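Local coordinates for protein glycosyltransferase Gtf1 (Streptococcus gordonii, PDB 5E9T) that is a glycosyltransferase of the GT-B fold class, built from two facing Rossmann-like domains with an extended antiparallel beta-sheet domain added, at residues A[276-280]-A[404-408]; A[63-69]-A[200-204]; A[337-341]-A[453-458]; A[25-29]-A[56-61]; A[212-216]-A[497-501]. The protein carries 1 engineered substitution. One frame throughout, in Å; residues are numbered along the deposited sequence.

Contact 1 of 5, residues A[276-280]-A[404-408]; sequences IVATE and EGFGL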
# COMPACT_ATOMS: atom_id res chain seq x y z
N ILE A 276 -21.87 -2.64 -26.12
CA ILE A 276 -23.21 -3.13 -26.46
C ILE A 276 -24.23 -2.12 -25.95
O ILE A 276 -24.24 -1.79 -24.76
CB ILE A 276 -23.50 -4.52 -25.87
CG1 ILE A 276 -22.66 -5.60 -26.56
CG2 ILE A 276 -24.98 -4.85 -25.99
CD1 ILE A 276 -23.04 -7.01 -26.17
N VAL A 277 -25.09 -1.65 -26.84
CA VAL A 277 -26.14 -0.71 -26.49
C VAL A 277 -27.49 -1.34 -26.81
O VAL A 277 -27.59 -2.21 -27.68
CB VAL A 277 -25.98 0.64 -27.22
CG1 VAL A 277 -24.88 1.47 -26.58
CG2 VAL A 277 -25.68 0.39 -28.68
N ALA A 278 -28.52 -0.89 -26.11
CA ALA A 278 -29.83 -1.51 -26.24
C ALA A 278 -30.44 -1.25 -27.61
O ALA A 278 -31.03 -2.16 -28.22
CB ALA A 278 -30.76 -1.01 -25.13
N THR A 279 -30.31 -0.03 -28.13
CA THR A 279 -30.99 0.38 -29.35
C THR A 279 -30.00 0.92 -30.37
O THR A 279 -28.99 1.53 -30.01
CB THR A 279 -32.05 1.45 -29.07
OG1 THR A 279 -31.40 2.67 -28.70
CG2 THR A 279 -32.98 1.00 -27.95
N GLU A 280 -30.30 0.69 -31.65
CA GLU A 280 -29.49 1.25 -32.72
C GLU A 280 -29.53 2.77 -32.72
O GLU A 280 -28.58 3.43 -33.17
CB GLU A 280 -29.95 0.70 -34.07
CG GLU A 280 -29.25 1.29 -35.29
CD GLU A 280 -27.97 0.56 -35.67
OE1 GLU A 280 -26.94 1.23 -35.88
OE2 GLU A 280 -28.00 -0.69 -35.75
N GLU A 404 -36.27 6.52 -21.89
CA GLU A 404 -36.21 5.07 -21.83
C GLU A 404 -35.00 4.59 -22.63
O GLU A 404 -34.81 5.03 -23.76
CB GLU A 404 -37.52 4.48 -22.36
CG GLU A 404 -37.67 3.02 -22.11
CD GLU A 404 -37.08 2.59 -20.77
OE1 GLU A 404 -37.65 2.94 -19.72
OE2 GLU A 404 -36.02 1.93 -20.77
N GLY A 405 -34.21 3.69 -22.05
CA GLY A 405 -33.02 3.21 -22.75
C GLY A 405 -33.33 2.13 -23.76
O GLY A 405 -32.60 1.97 -24.75
N PHE A 406 -34.37 1.37 -23.51
CA PHE A 406 -35.00 0.38 -24.38
C PHE A 406 -36.37 0.23 -23.75
O PHE A 406 -36.51 0.45 -22.55
CB PHE A 406 -34.23 -0.95 -24.35
CG PHE A 406 -34.81 -2.05 -25.22
CD1 PHE A 406 -34.24 -2.35 -26.44
CD2 PHE A 406 -35.90 -2.80 -24.80
CE1 PHE A 406 -34.74 -3.37 -27.23
CE2 PHE A 406 -36.41 -3.82 -25.58
CZ PHE A 406 -35.83 -4.10 -26.80
N GLY A 407 -37.34 -0.26 -24.49
CA GLY A 407 -38.40 -0.57 -23.58
C GLY A 407 -39.12 -1.86 -23.80
O GLY A 407 -39.54 -2.23 -24.90
N LEU A 408 -39.34 -2.50 -22.66
CA LEU A 408 -39.80 -3.88 -22.64
C LEU A 408 -41.30 -3.91 -22.81
O LEU A 408 -41.84 -4.77 -23.50
CB LEU A 408 -39.37 -4.54 -21.33
CG LEU A 408 -37.98 -5.19 -21.29
CD1 LEU A 408 -37.68 -5.77 -19.92
CD2 LEU A 408 -37.87 -6.25 -22.37
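Ala278 and Phe406 make the apolar part of this small contact, where the turn that ends strand 274-277 meets the loop ahead of helix 408-415. Their side chains face each other, with Ala278 CB 3.6 Å from Phe406 CB. The phenyl group lies opposite the backbone N of its residue (chi1 179°), which carries the ring toward the neighbouring Thr279. The methyl Thr279 CG2 then meets the ring at a slant, 3.9 Å from Phe406 CD1.

A second set of contacts pairs carbonyl oxygens with carbon. Gly405 O lies against two methyl groups, 3.4 Å from Thr279 CG2 and 3.5 Å from Ala278 CB. Ala278 O sits near the plane of the Phe406 ring, at its edge and 3.7 Å from Phe406 CD1.

The polar end of Thr279 serves a different purpose. Thr279 is the N-cap of helix 280-293, and its OG1 is hydrogen-bonded to Gln282 N, while CG2 is the branch given to the contact.

Phe406 also packs on Pro304 and Val305 and meets Phe432 edge-to-face. Strand 274-277 runs between strands 236-241 and 299-302 of the seven-stranded parallel sheet, whereas the 404-408 loop follows strand 396-398 of the six-stranded one, so the contact bridges the two Rossmann-like domains of the GT-B fold.

Contact 2 of 5, residues A[63-69]-A[200-204]; sequences IWLYNYF and LVRYF
The CA atoms of Leu65 and Phe204 come within 7.2 Å where the chain leaves strand 62-64 for a short, weakly bonded helical turn and meets helix 197-208. Phe204 is the centre of the contact, its ring held between several side chains. Its CD1-CE1 edge points at one face of the Tyr68 ring in a T-shaped pair, with centroids 4.9 Å apart and planes at 85°. Ile63 CG2 touches the end of the same ring, 3.7 Å from Phe204 CZ. Leu65 CD1 leans obliquely on its base, next to Phe204 CG and CB. With Leu65 CG anti to the backbone N (chi1 171°), the fork turns to helix 197-208, and the other methyl, CD2, reaches Val201 CG2 at 3.9 Å.

Phe69, just past the helical turn, packs beside it. Phe69 CZ lies 3.9 Å from Phe204 CB, with CE2 near Leu200 CD1. The rings of Phe69 and Tyr203 are nearly parallel (13°) but displaced, meeting rim to rim with neither over the other's face. Leu200 CD2 approaches the Tyr66 ring at CE1.

This aromatic and aliphatic cluster stands where the chain leaves the parallel sheet for the ten-stranded antiparallel one and returns at helix 197-208. Strand 62-64, outermost in its sheet within this chain, pairs with strand 35-39, on whose Ile38 both Ile63 and Phe204 rest. Val201 also packs on Val227 of helix 225-232.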
# COMPACT_ATOMS: atom_id res chain seq x y z
N ILE A 63 -21.95 -17.91 -10.72
CA ILE A 63 -20.68 -17.82 -10.00
C ILE A 63 -20.81 -16.69 -9.00
O ILE A 63 -20.91 -15.52 -9.38
CB ILE A 63 -19.49 -17.58 -10.94
CG1 ILE A 63 -19.22 -18.82 -11.80
CG2 ILE A 63 -18.25 -17.19 -10.15
CD1 ILE A 63 -18.00 -18.68 -12.68
N TRP A 64 -20.82 -17.03 -7.71
CA TRP A 64 -20.79 -16.04 -6.65
C TRP A 64 -19.36 -15.90 -6.16
O TRP A 64 -18.71 -16.90 -5.84
CB TRP A 64 -21.72 -16.42 -5.50
CG TRP A 64 -21.74 -15.37 -4.43
CD1 TRP A 64 -21.56 -14.03 -4.61
CD2 TRP A 64 -21.91 -15.57 -3.03
NE1 TRP A 64 -21.63 -13.38 -3.40
CE2 TRP A 64 -21.84 -14.31 -2.41
CE3 TRP A 64 -22.13 -16.70 -2.23
CZ2 TRP A 64 -21.98 -14.13 -1.04
CZ3 TRP A 64 -22.26 -16.53 -0.86
CH2 TRP A 64 -22.19 -15.25 -0.28
N LEU A 65 -18.88 -14.65 -6.09
CA LEU A 65 -17.49 -14.38 -5.77
C LEU A 65 -17.04 -15.12 -4.52
O LEU A 65 -16.03 -15.83 -4.53
CB LEU A 65 -17.27 -12.88 -5.59
CG LEU A 65 -15.89 -12.54 -5.04
CD1 LEU A 65 -14.85 -12.97 -6.03
CD2 LEU A 65 -15.77 -11.06 -4.73
N TYR A 66 -17.78 -14.97 -3.43
CA TYR A 66 -17.32 -15.50 -2.15
C TYR A 66 -17.50 -17.01 -2.05
O TYR A 66 -16.75 -17.66 -1.32
CB TYR A 66 -18.06 -14.79 -1.02
CG TYR A 66 -17.79 -13.30 -0.99
CD1 TYR A 66 -16.66 -12.80 -0.37
CD2 TYR A 66 -18.66 -12.40 -1.58
CE1 TYR A 66 -16.40 -11.45 -0.33
CE2 TYR A 66 -18.41 -11.03 -1.55
CZ TYR A 66 -17.28 -10.57 -0.92
OH TYR A 66 -17.00 -9.22 -0.87
N ASN A 67 -18.47 -17.57 -2.76
CA ASN A 67 -18.62 -19.02 -2.79
C ASN A 67 -17.61 -19.67 -3.73
O ASN A 67 -17.25 -20.84 -3.53
CB ASN A 67 -20.04 -19.39 -3.21
CG ASN A 67 -20.13 -20.80 -3.77
OD1 ASN A 67 -20.06 -21.01 -4.98
ND2 ASN A 67 -20.29 -21.78 -2.89
N TYR A 68 -17.14 -18.93 -4.74
CA TYR A 68 -16.26 -19.50 -5.75
C TYR A 68 -15.04 -20.19 -5.14
O TYR A 68 -14.62 -21.25 -5.60
CB TYR A 68 -15.82 -18.41 -6.73
CG TYR A 68 -14.79 -18.88 -7.74
CD1 TYR A 68 -15.18 -19.48 -8.93
CD2 TYR A 68 -13.43 -18.71 -7.51
CE1 TYR A 68 -14.25 -19.91 -9.85
CE2 TYR A 68 -12.49 -19.14 -8.42
CZ TYR A 68 -12.91 -19.74 -9.60
OH TYR A 68 -11.97 -20.16 -10.51
N PHE A 69 -14.46 -19.58 -4.10
CA PHE A 69 -13.26 -20.13 -3.49
C PHE A 69 -13.51 -21.41 -2.71
O PHE A 69 -12.55 -22.03 -2.25
CB PHE A 69 -12.62 -19.08 -2.58
CG PHE A 69 -12.17 -17.85 -3.30
CD1 PHE A 69 -11.10 -17.89 -4.19
CD2 PHE A 69 -12.80 -16.63 -3.09
CE1 PHE A 69 -10.68 -16.75 -4.85
CE2 PHE A 69 -12.39 -15.49 -3.76
CZ PHE A 69 -11.33 -15.55 -4.64
N LEU A 200 -8.86 -8.83 -3.98
CA LEU A 200 -9.50 -10.14 -3.92
C LEU A 200 -10.17 -10.49 -5.24
O LEU A 200 -10.05 -11.63 -5.72
CB LEU A 200 -10.53 -10.18 -2.79
CG LEU A 200 -11.28 -11.50 -2.59
CD1 LEU A 200 -10.39 -12.54 -1.95
CD2 LEU A 200 -12.54 -11.30 -1.75
N VAL A 201 -10.88 -9.53 -5.84
CA VAL A 201 -11.51 -9.76 -7.14
C VAL A 201 -10.45 -10.08 -8.18
O VAL A 201 -10.68 -10.91 -9.07
CB VAL A 201 -12.37 -8.55 -7.53
CG1 VAL A 201 -12.79 -8.63 -8.99
CG2 VAL A 201 -13.60 -8.46 -6.64
N ARG A 202 -9.28 -9.46 -8.09
CA ARG A 202 -8.19 -9.79 -9.00
C ARG A 202 -7.84 -11.27 -8.90
O ARG A 202 -7.84 -11.99 -9.91
CB ARG A 202 -6.96 -8.93 -8.70
CG ARG A 202 -5.76 -9.24 -9.58
CD ARG A 202 -4.73 -8.14 -9.49
NE ARG A 202 -4.81 -7.23 -10.62
CZ ARG A 202 -4.45 -5.95 -10.58
NH1 ARG A 202 -4.00 -5.42 -9.46
NH2 ARG A 202 -4.56 -5.20 -11.67
N TYR A 203 -7.55 -11.75 -7.68
CA TYR A 203 -7.25 -13.16 -7.48
C TYR A 203 -8.37 -14.04 -8.00
O TYR A 203 -8.12 -15.11 -8.57
CB TYR A 203 -6.99 -13.43 -6.00
CG TYR A 203 -6.57 -14.85 -5.68
CD1 TYR A 203 -5.36 -15.36 -6.14
CD2 TYR A 203 -7.38 -15.68 -4.92
CE1 TYR A 203 -4.98 -16.65 -5.85
CE2 TYR A 203 -7.00 -16.98 -4.63
CZ TYR A 203 -5.80 -17.46 -5.09
OH TYR A 203 -5.42 -18.75 -4.80
N PHE A 204 -9.62 -13.61 -7.83
CA PHE A 204 -10.74 -14.35 -8.39
C PHE A 204 -10.63 -14.44 -9.91
O PHE A 204 -10.67 -15.54 -10.48
CB PHE A 204 -12.06 -13.70 -7.99
CG PHE A 204 -13.23 -14.13 -8.82
CD1 PHE A 204 -13.68 -15.44 -8.78
CD2 PHE A 204 -13.87 -13.23 -9.66
CE1 PHE A 204 -14.76 -15.84 -9.55
CE2 PHE A 204 -14.94 -13.62 -10.43
CZ PHE A 204 -15.39 -14.93 -10.38

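Contact 3 of 5, residues A[337-341]-A[453-458]; sequences WLVAA and IIAAFV
Phe457 can be traced from helix 451-462 into the side of helix 336-348. Its CB lies 3.9 Å from Ala341 CB, where the two CB atoms meet directly. Farther out, CD1 comes to 4.0 Å from Leu338 CD2, and the tip atoms CE1 and CZ are closer to the same methyl, with Leu338 CD2 3.5 Å from Phe457 CE1. That methyl sits over one face of the ring, 3.8 Å from its centroid and 27° off the normal, a CH-pi contact.

One turn away the roles are exchanged: Ile453 packs on the Trp337 indole, its CG2 3.4 Å from Trp337 CE3 and close to CZ3, while the exact place of its CD1 is doubtful. To one side of these pairs Ile454 CG2 packs on the Ala341 backbone, and its CG1 lies 4.0 Å from Trp337 CB. Val458 CB packs on Ala341 O.

The local axes approach to 9.1 Å and cross at -56°. Trp337 and Ala341 on one helix, and Ile453 and Phe457 on the other, are spaced four residues apart, consistent with ridges-into-grooves packing of i, i+4 ridges. Phe457 and Ile453 also rest on strand 420-423, placing the pair in the helical layer of the C-terminal Rossmann-like domain of a GT-B glycosyltransferase.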
# COMPACT_ATOMS: atom_id res chain seq x y z
N TRP A 337 -50.66 13.16 -16.86
CA TRP A 337 -51.13 13.96 -17.99
C TRP A 337 -52.17 13.24 -18.82
O TRP A 337 -53.10 13.87 -19.34
CB TRP A 337 -49.93 14.32 -18.86
CG TRP A 337 -48.96 15.19 -18.18
CD1 TRP A 337 -49.20 15.95 -17.10
CD2 TRP A 337 -47.59 15.38 -18.52
NE1 TRP A 337 -48.06 16.63 -16.73
CE2 TRP A 337 -47.06 16.29 -17.59
CE3 TRP A 337 -46.76 14.87 -19.51
CZ2 TRP A 337 -45.74 16.72 -17.64
CZ3 TRP A 337 -45.46 15.29 -19.54
CH2 TRP A 337 -44.95 16.18 -18.60
N LEU A 338 -51.97 11.95 -19.02
CA LEU A 338 -52.74 11.15 -19.95
C LEU A 338 -54.02 10.62 -19.31
O LEU A 338 -54.97 10.31 -20.03
CB LEU A 338 -51.84 10.02 -20.47
CG LEU A 338 -50.52 10.55 -20.93
CD1 LEU A 338 -49.62 10.79 -19.78
CD2 LEU A 338 -49.80 9.74 -21.99
N VAL A 339 -54.07 10.54 -17.98
CA VAL A 339 -55.37 10.46 -17.33
C VAL A 339 -56.10 11.78 -17.54
O VAL A 339 -57.33 11.80 -17.67
CB VAL A 339 -55.23 10.10 -15.84
CG1 VAL A 339 -54.30 8.91 -15.65
CG2 VAL A 339 -54.79 11.29 -15.00
N ALA A 340 -55.36 12.89 -17.60
CA ALA A 340 -55.95 14.19 -17.87
C ALA A 340 -56.02 14.52 -19.35
O ALA A 340 -56.68 15.50 -19.71
CB ALA A 340 -55.15 15.29 -17.16
N ALA A 341 -55.34 13.77 -20.22
CA ALA A 341 -55.37 14.06 -21.65
C ALA A 341 -56.60 13.47 -22.31
O ALA A 341 -57.23 14.11 -23.17
CB ALA A 341 -54.11 13.53 -22.33
N ILE A 453 -48.48 19.98 -23.24
CA ILE A 453 -48.29 18.53 -23.38
C ILE A 453 -49.63 17.82 -23.54
O ILE A 453 -49.84 17.06 -24.49
CB ILE A 453 -47.49 17.93 -22.21
CG1 ILE A 453 -46.22 18.75 -21.95
CG2 ILE A 453 -47.12 16.49 -22.49
CD1 ILE A 453 -45.70 18.57 -20.57
N ILE A 454 -50.55 18.06 -22.60
CA ILE A 454 -51.86 17.41 -22.65
C ILE A 454 -52.56 17.69 -23.97
O ILE A 454 -53.14 16.80 -24.59
CB ILE A 454 -52.73 17.86 -21.46
CG1 ILE A 454 -52.05 17.51 -20.14
CG2 ILE A 454 -54.11 17.24 -21.53
CD1 ILE A 454 -51.34 18.67 -19.58
N ALA A 455 -52.51 18.95 -24.42
CA ALA A 455 -53.18 19.32 -25.66
C ALA A 455 -52.54 18.63 -26.86
O ALA A 455 -53.24 18.16 -27.76
CB ALA A 455 -53.17 20.84 -25.84
N ALA A 456 -51.21 18.57 -26.90
CA ALA A 456 -50.54 17.85 -27.97
C ALA A 456 -50.79 16.35 -27.90
O ALA A 456 -50.65 15.66 -28.92
CB ALA A 456 -49.03 18.13 -27.94
N PHE A 457 -51.16 15.83 -26.73
CA PHE A 457 -51.53 14.42 -26.61
C PHE A 457 -52.93 14.17 -27.17
O PHE A 457 -53.12 13.26 -27.99
CB PHE A 457 -51.47 13.98 -25.15
CG PHE A 457 -50.20 13.25 -24.78
CD1 PHE A 457 -49.96 11.98 -25.27
CD2 PHE A 457 -49.27 13.83 -23.94
CE1 PHE A 457 -48.80 11.30 -24.93
CE2 PHE A 457 -48.11 13.15 -23.59
CZ PHE A 457 -47.88 11.89 -24.09
N VAL A 458 -53.91 14.97 -26.74
CA VAL A 458 -55.29 14.74 -27.17
C VAL A 458 -55.43 15.00 -28.67
O VAL A 458 -56.19 14.31 -29.36
CB VAL A 458 -56.26 15.62 -26.35
CG1 VAL A 458 -55.85 17.07 -26.40
CG2 VAL A 458 -57.69 15.46 -26.85

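Contact 4 of 5, residues A[25-29]-A[56-61]; sequences AQILR and GFLDEE
A Schellman motif at Gly56, which ends helix 48-55, is joined here to helix 17-30 by Arg29 within the alternating beta-alpha units of the N-terminal Rossmann-like domain. Gly56 has a positive phi (111°), and its carbonyl oxygen accepts Arg29 NH2 at 2.9 Å, the donor tilted from the carbonyl plane. The same arginine grips Glu61 side-on in a two-pronged salt bridge: Arg29 NE to Glu61 OE2 at 2.7 Å, and Arg29 NH2 to Glu61 OE1 at 3.2 Å. Guanidinium and carboxylate planes are only 21° apart. OE1 uses its syn lone pair and lies in the guanidinium plane, whereas OE2 is also met on its syn side, but by a donor NE lying out of the carboxylate plane. Arg29 is extended from CG to NE, long enough to span from the helix to the loop, and its three bonds to two residues fix the rotation of the group. Leu58 lays CD2 over one guanidinium face; the helix backbone, at Gln26 N and Ala25 O, lies over the other.

On the apolar side Ala25 CB meets the Phe57 ring obliquely, 3.7 Å from Phe57 CE1, and Phe37 of strand 35-39 touches both residues. Glu61 OE1 has a second donor within its own loop: Leu58 N, at 2.7 Å, makes a nearly straight bond (174°) on the anti side of the carboxylate, out of its plane.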
# COMPACT_ATOMS: atom_id res chain seq x y z
N ALA A 25 -28.99 -14.85 -20.56
CA ALA A 25 -28.76 -16.25 -20.24
C ALA A 25 -29.65 -17.16 -21.08
O ALA A 25 -29.18 -18.13 -21.67
CB ALA A 25 -28.99 -16.50 -18.75
N GLN A 26 -30.95 -16.85 -21.13
CA GLN A 26 -31.88 -17.65 -21.93
C GLN A 26 -31.46 -17.70 -23.39
O GLN A 26 -31.52 -18.76 -24.03
CB GLN A 26 -33.30 -17.11 -21.79
CG GLN A 26 -33.99 -17.49 -20.49
CD GLN A 26 -35.26 -16.70 -20.25
OE1 GLN A 26 -36.07 -16.49 -21.15
NE2 GLN A 26 -35.45 -16.25 -19.01
N ILE A 27 -31.04 -16.56 -23.95
CA ILE A 27 -30.57 -16.53 -25.33
C ILE A 27 -29.33 -17.39 -25.48
O ILE A 27 -29.24 -18.25 -26.37
CB ILE A 27 -30.26 -15.09 -25.79
CG1 ILE A 27 -31.52 -14.36 -26.21
CG2 ILE A 27 -29.34 -15.12 -26.98
CD1 ILE A 27 -31.17 -13.03 -26.80
N LEU A 28 -28.32 -17.14 -24.64
CA LEU A 28 -27.05 -17.84 -24.77
C LEU A 28 -27.21 -19.35 -24.62
O LEU A 28 -26.35 -20.10 -25.11
CB LEU A 28 -26.05 -17.30 -23.74
CG LEU A 28 -25.44 -15.93 -24.05
CD1 LEU A 28 -24.51 -15.49 -22.93
CD2 LEU A 28 -24.71 -15.94 -25.38
N ARG A 29 -28.28 -19.82 -23.98
CA ARG A 29 -28.50 -21.25 -23.86
C ARG A 29 -28.80 -21.88 -25.22
O ARG A 29 -28.13 -22.83 -25.64
CB ARG A 29 -29.63 -21.54 -22.88
CG ARG A 29 -29.32 -21.19 -21.43
CD ARG A 29 -30.34 -21.80 -20.49
NE ARG A 29 -30.43 -21.07 -19.23
CZ ARG A 29 -31.52 -20.43 -18.82
NH1 ARG A 29 -32.62 -20.45 -19.56
NH2 ARG A 29 -31.51 -19.78 -17.66
N GLY A 56 -34.66 -16.59 -13.16
CA GLY A 56 -34.57 -17.51 -14.28
C GLY A 56 -33.22 -18.16 -14.55
O GLY A 56 -33.15 -19.01 -15.44
N PHE A 57 -32.15 -17.79 -13.84
CA PHE A 57 -30.88 -18.48 -14.06
C PHE A 57 -30.96 -19.94 -13.61
O PHE A 57 -31.80 -20.33 -12.80
CB PHE A 57 -29.74 -17.81 -13.30
CG PHE A 57 -29.40 -16.43 -13.79
CD1 PHE A 57 -28.73 -16.25 -14.99
CD2 PHE A 57 -29.71 -15.33 -13.03
CE1 PHE A 57 -28.41 -14.98 -15.43
CE2 PHE A 57 -29.39 -14.06 -13.46
CZ PHE A 57 -28.74 -13.88 -14.66
N LEU A 58 -30.06 -20.75 -14.16
CA LEU A 58 -29.81 -22.09 -13.66
C LEU A 58 -28.64 -22.04 -12.68
O LEU A 58 -27.70 -21.27 -12.87
CB LEU A 58 -29.51 -23.06 -14.80
CG LEU A 58 -30.45 -23.05 -16.00
CD1 LEU A 58 -29.98 -24.04 -17.06
CD2 LEU A 58 -31.88 -23.35 -15.58
N ASP A 59 -28.71 -22.87 -11.64
CA ASP A 59 -27.65 -22.87 -10.64
C ASP A 59 -26.29 -23.19 -11.26
O ASP A 59 -25.26 -22.69 -10.79
CB ASP A 59 -27.97 -23.88 -9.53
CG ASP A 59 -29.35 -23.68 -8.95
OD1 ASP A 59 -29.95 -22.61 -9.19
OD2 ASP A 59 -29.85 -24.60 -8.27
N GLU A 60 -26.28 -23.99 -12.32
CA GLU A 60 -25.05 -24.28 -13.05
C GLU A 60 -24.48 -23.05 -13.76
O GLU A 60 -23.34 -23.10 -14.21
CB GLU A 60 -25.31 -25.40 -14.06
CG GLU A 60 -26.70 -25.35 -14.68
CD GLU A 60 -26.94 -26.45 -15.69
OE1 GLU A 60 -28.03 -27.06 -15.66
OE2 GLU A 60 -26.05 -26.71 -16.52
N GLU A 61 -25.26 -21.97 -13.88
CA GLU A 61 -24.80 -20.75 -14.53
C GLU A 61 -24.24 -19.71 -13.56
O GLU A 61 -23.66 -18.72 -14.02
CB GLU A 61 -25.95 -20.11 -15.32
CG GLU A 61 -26.39 -20.92 -16.53
CD GLU A 61 -27.74 -20.47 -17.07
OE1 GLU A 61 -28.59 -20.04 -16.26
OE2 GLU A 61 -27.94 -20.55 -18.30

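Contact 5 of 5, residues A[212-216]-A[497-501]; sequences ADDVV and LKEVR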
# COMPACT_ATOMS: atom_id res chain seq x y z
N ALA A 212 -7.86 -16.91 -24.42
CA ALA A 212 -7.85 -15.81 -25.38
C ALA A 212 -9.23 -15.56 -25.97
O ALA A 212 -9.60 -14.41 -26.22
CB ALA A 212 -6.83 -16.09 -26.48
N ASP A 213 -9.99 -16.62 -26.23
CA ASP A 213 -11.31 -16.50 -26.83
C ASP A 213 -12.45 -16.51 -25.80
O ASP A 213 -13.62 -16.57 -26.19
CB ASP A 213 -11.53 -17.59 -27.88
CG ASP A 213 -11.37 -18.98 -27.32
OD1 ASP A 213 -10.39 -19.22 -26.57
OD2 ASP A 213 -12.21 -19.85 -27.64
N ASP A 214 -12.14 -16.48 -24.51
CA ASP A 214 -13.17 -16.19 -23.53
C ASP A 214 -13.65 -14.75 -23.69
O ASP A 214 -12.88 -13.86 -24.08
CB ASP A 214 -12.66 -16.41 -22.10
CG ASP A 214 -12.48 -17.88 -21.77
OD1 ASP A 214 -13.41 -18.68 -22.03
OD2 ASP A 214 -11.41 -18.24 -21.22
N VAL A 215 -14.92 -14.51 -23.37
CA VAL A 215 -15.53 -13.19 -23.50
C VAL A 215 -15.99 -12.74 -22.12
O VAL A 215 -16.88 -13.36 -21.52
CB VAL A 215 -16.70 -13.18 -24.49
CG1 VAL A 215 -17.37 -11.81 -24.52
CG2 VAL A 215 -16.21 -13.57 -25.88
N VAL A 216 -15.41 -11.65 -21.62
CA VAL A 216 -15.81 -11.04 -20.36
C VAL A 216 -16.72 -9.86 -20.67
O VAL A 216 -16.30 -8.90 -21.32
CB VAL A 216 -14.59 -10.60 -19.53
CG1 VAL A 216 -15.04 -9.84 -18.29
CG2 VAL A 216 -13.75 -11.81 -19.14
N LEU A 497 -20.44 -12.72 -31.12
CA LEU A 497 -19.36 -13.48 -30.51
C LEU A 497 -18.45 -14.11 -31.55
O LEU A 497 -17.28 -14.37 -31.26
CB LEU A 497 -19.91 -14.54 -29.56
CG LEU A 497 -20.79 -13.94 -28.47
CD1 LEU A 497 -21.61 -15.02 -27.78
CD2 LEU A 497 -19.95 -13.12 -27.48
N LYS A 498 -18.96 -14.37 -32.75
CA LYS A 498 -18.09 -14.88 -33.80
C LYS A 498 -17.17 -13.78 -34.33
O LYS A 498 -15.99 -14.01 -34.59
CB LYS A 498 -18.91 -15.49 -34.94
CG LYS A 498 -18.04 -16.24 -35.94
CD LYS A 498 -18.53 -16.12 -37.37
CE LYS A 498 -17.58 -16.79 -38.34
NZ LYS A 498 -17.98 -18.16 -38.70
N GLU A 499 -17.71 -12.58 -34.51
CA GLU A 499 -16.89 -11.42 -34.87
C GLU A 499 -15.79 -11.19 -33.85
O GLU A 499 -14.61 -11.04 -34.20
CB GLU A 499 -17.74 -10.16 -34.99
CG GLU A 499 -18.48 -10.05 -36.28
CD GLU A 499 -19.31 -8.79 -36.38
OE1 GLU A 499 -19.53 -8.11 -35.35
OE2 GLU A 499 -19.80 -8.53 -37.50
N VAL A 500 -16.17 -11.10 -32.58
CA VAL A 500 -15.23 -10.73 -31.53
C VAL A 500 -14.05 -11.68 -31.48
O VAL A 500 -12.92 -11.27 -31.21
CB VAL A 500 -15.98 -10.67 -30.18
CG1 VAL A 500 -15.02 -10.87 -29.03
CG2 VAL A 500 -16.71 -9.34 -30.04
N ARG A 501 -14.28 -12.95 -31.82
CA ARG A 501 -13.28 -13.99 -31.65
C ARG A 501 -12.33 -14.11 -32.84
O ARG A 501 -11.56 -15.08 -32.91
CB ARG A 501 -13.96 -15.33 -31.36
CG ARG A 501 -14.03 -15.67 -29.87
CD ARG A 501 -15.37 -16.24 -29.45
NE ARG A 501 -15.33 -16.76 -28.09
CZ ARG A 501 -16.39 -17.20 -27.41
NH1 ARG A 501 -17.59 -17.18 -27.97
NH2 ARG A 501 -16.25 -17.66 -26.18
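Asp213 and Arg501 join the loop leading into strand 215-218 to the end of helix 486-500, a buried contact between the central sheet of the N-terminal domain and the last helix of the chain. A C-terminal helix returning to pack on the N-terminal domain is a common feature of GT-B enzymes. The polar half of the contact is a two-nitrogen grip on a single oxygen. Arg501 NE donates to Asp213 O at 2.6 Å, lying in the carbonyl plane, and Arg501 NH2 donates to the same Asp213 O at 2.8 Å, tilted off that plane. The N-H angles, 146° and 130°, are bent, as expected when two donors of one guanidinium share one acceptor. A bend at chi2 (138°) turns the guanidinium back to the Asp213 carbonyl, with Arg501 CG passing 3.7 Å from Asp213 CB. The Asp213 carboxylate is not part of the grip: Asp213 OD2 stands 4.4 Å from Arg501 NE and well out of the guanidinium plane, probably only a charge attraction. The third nitrogen, Arg501 NH1, is hydrogen-bonded to Gln33 OE1, so the group is held from two directions.

The apolar half is Val215. Its CG2 lies over the centre of one guanidinium face, 3.9 Å from Arg501 CZ, and also meets Leu497 CD2 at 4.1 Å and Val500 CG1 at 4.3 Å.

Strand 215-218 lies between strands 3-7 and 236-241: Val215 and Leu497 both touch Val3, Val500 packs on Lys236, and Ser1 borders Asp213 and Arg501. The last turn of helix 486-500 thus packs on the beginnings of the middle strands.

Along the chain contact 4 closes first, then contact 2; contact 5 spans the rest, with contacts 1 and 3 inside its span and their segments alternating. Contacts 1, 2 and 5 all reach the seven-stranded parallel sheet of the N-terminal domain, their centres 22 to 31 Å apart. Contacts 4 and 5 touch directly, Leu28 CD2 lying 4.0 Å from Leu497 CD1, so helix 486-500 is shared ground between them. Contact 3 stands apart in the C-terminal domain, its centre about 52 Å from that of contact 2. Contact 1 bridges the two domains, and helix 486-500, packed on the N-terminal one, is consistent with the returning C-terminal helix of GT-B proteins.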